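Local coordinates for bartonella effector protein (Bep) substrate of VirB T4SS (Bartonella sp. 1-1C, PDB 4PY3) that probably transfers AMP from ATP to threonine or tyrosine hydroxyls of target proteins, through its N-terminal Fic domain, at residues Lys63-His66 with Gln67-Glu71. Numbering follows the deposited sequence.
Sequences KYIH and QRLFE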
# COMPACT_ATOMS: atom_id res chain seq x y z
N LYS A 63 3.48 -5.72 5.56
CA LYS A 63 2.41 -6.54 6.07
C LYS A 63 2.05 -6.16 7.50
O LYS A 63 0.88 -6.14 7.86
CB LYS A 63 2.76 -8.02 5.99
CG LYS A 63 2.67 -8.57 4.58
CD LYS A 63 2.84 -10.08 4.57
CE LYS A 63 4.20 -10.51 4.14
NZ LYS A 63 4.20 -11.98 3.92
N TYR A 64 3.08 -5.89 8.31
CA TYR A 64 2.86 -5.50 9.69
C TYR A 64 2.07 -4.18 9.76
O TYR A 64 1.19 -4.02 10.60
CB TYR A 64 4.18 -5.40 10.46
CG TYR A 64 4.02 -4.77 11.83
CD1 TYR A 64 3.48 -5.49 12.90
CD2 TYR A 64 4.41 -3.45 12.07
CE1 TYR A 64 3.34 -4.92 14.15
CE2 TYR A 64 4.26 -2.87 13.31
CZ TYR A 64 3.73 -3.60 14.35
OH TYR A 64 3.60 -3.03 15.59
N ILE A 65 2.39 -3.24 8.88
CA ILE A 65 1.66 -1.98 8.84
C ILE A 65 0.20 -2.24 8.51
O ILE A 65 -0.68 -1.68 9.15
CB ILE A 65 2.25 -1.02 7.80
CG1 ILE A 65 3.62 -0.53 8.28
CG2 ILE A 65 1.33 0.18 7.59
CD1 ILE A 65 4.49 -0.03 7.16
N HIS A 66 -0.04 -3.04 7.48
CA HIS A 66 -1.39 -3.37 7.05
C HIS A 66 -2.12 -4.08 8.19
O HIS A 66 -3.28 -3.78 8.48
CB HIS A 66 -1.35 -4.25 5.81
CG HIS A 66 -2.68 -4.44 5.16
ND1 HIS A 66 -3.61 -5.35 5.62
CD2 HIS A 66 -3.25 -3.84 4.08
CE1 HIS A 66 -4.69 -5.31 4.87
NE2 HIS A 66 -4.50 -4.40 3.93
N GLN A 67 -1.41 -4.97 8.87
CA GLN A 67 -1.96 -5.67 10.02
C GLN A 67 -2.43 -4.67 11.08
O GLN A 67 -3.56 -4.73 11.55
CB GLN A 67 -0.94 -6.64 10.63
CG GLN A 67 -1.58 -7.75 11.45
CD GLN A 67 -0.60 -8.85 11.85
OE1 GLN A 67 0.48 -8.99 11.28
NE2 GLN A 67 -0.99 -9.64 12.84
N ARG A 68 -1.56 -3.72 11.43
CA ARG A 68 -1.91 -2.74 12.44
C ARG A 68 -3.04 -1.83 12.01
O ARG A 68 -3.89 -1.47 12.81
CB ARG A 68 -0.69 -1.91 12.83
CG ARG A 68 0.30 -2.66 13.71
CD ARG A 68 -0.31 -2.95 15.07
NE ARG A 68 0.63 -3.56 15.99
CZ ARG A 68 0.30 -4.34 17.01
NH1 ARG A 68 -0.98 -4.65 17.25
NH2 ARG A 68 1.25 -4.84 17.80
N LEU A 69 -3.05 -1.44 10.74
CA LEU A 69 -4.05 -0.51 10.25
C LEU A 69 -5.43 -1.13 10.19
O LEU A 69 -6.41 -0.42 10.39
CB LEU A 69 -3.68 0.00 8.86
CG LEU A 69 -2.47 0.95 8.72
CD1 LEU A 69 -2.37 1.40 7.28
CD2 LEU A 69 -2.59 2.14 9.64
N PHE A 70 -5.51 -2.44 9.94
CA PHE A 70 -6.78 -3.08 9.64
C PHE A 70 -7.19 -4.26 10.54
O PHE A 70 -8.25 -4.82 10.33
CB PHE A 70 -6.78 -3.53 8.19
CG PHE A 70 -6.65 -2.38 7.23
CD1 PHE A 70 -7.69 -1.49 7.08
CD2 PHE A 70 -5.50 -2.21 6.48
CE1 PHE A 70 -7.58 -0.41 6.21
CE2 PHE A 70 -5.38 -1.14 5.61
CZ PHE A 70 -6.42 -0.24 5.47
N GLU A 71 -6.41 -4.60 11.56
CA GLU A 71 -6.72 -5.76 12.41
C GLU A 71 -8.00 -5.64 13.22
O GLU A 71 -8.54 -6.66 13.67
CB GLU A 71 -5.55 -6.11 13.34
CG GLU A 71 -5.17 -5.05 14.37
CD GLU A 71 -3.80 -5.25 14.99
OE1 GLU A 71 -3.04 -6.17 14.56
OE2 GLU A 71 -3.47 -4.48 15.92
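Tyr64 swings its ring anti to its own backbone N (chi1 170°), toward the C-terminal end of the helix, while Arg68 bends back at CG (chi2 -67°) to meet it. The pair is a worked example of i to i+4 coupling on an alpha-helix, here helix 59-70 of the Fic domain. Arg68 CG lies over one face of the tyrosine ring, toward its rim, in a CH-pi contact 3.9 Å from the centroid. Beyond that bend the guanidinium stands nearly upright to the ring, the planes 80° apart, and Arg68 NE donates an almost perfectly straight hydrogen bond to Tyr64 OH, 3.0 Å away and within the guanidinium plane. The hydroxyl, already accepting from Arg68 NE, is also hydrogen-bonded to Glu51 OE2, toward which it can probably direct its own proton.

The same spacing recurs one residue on, where Ile65 CG2 and Leu69 CD1 pack 3.9 Å apart on the side of the helix that faces helix 159-173. A third pair, His66 and Phe70, is aromatic: Phe70 CD2 sits over the centre of the imidazole, with the two rings oblique to each other. Each imidazole nitrogen has a backbone partner, ND1 with Gly78 N and NE2 with Ala157 O, and the two bonds together fix the ring's rotation, while Phe155 stacks on it. Main-chain hydrogen bonds from Gln67, Arg68, Leu69 and Phe70 back to residues 63-66 hold the spacing. At the far end of the arginine, Arg68 NH1 donates to the syn lone pair of Glu71 OE2, 2.8 Å away, the hydrogen bond of a salt bridge.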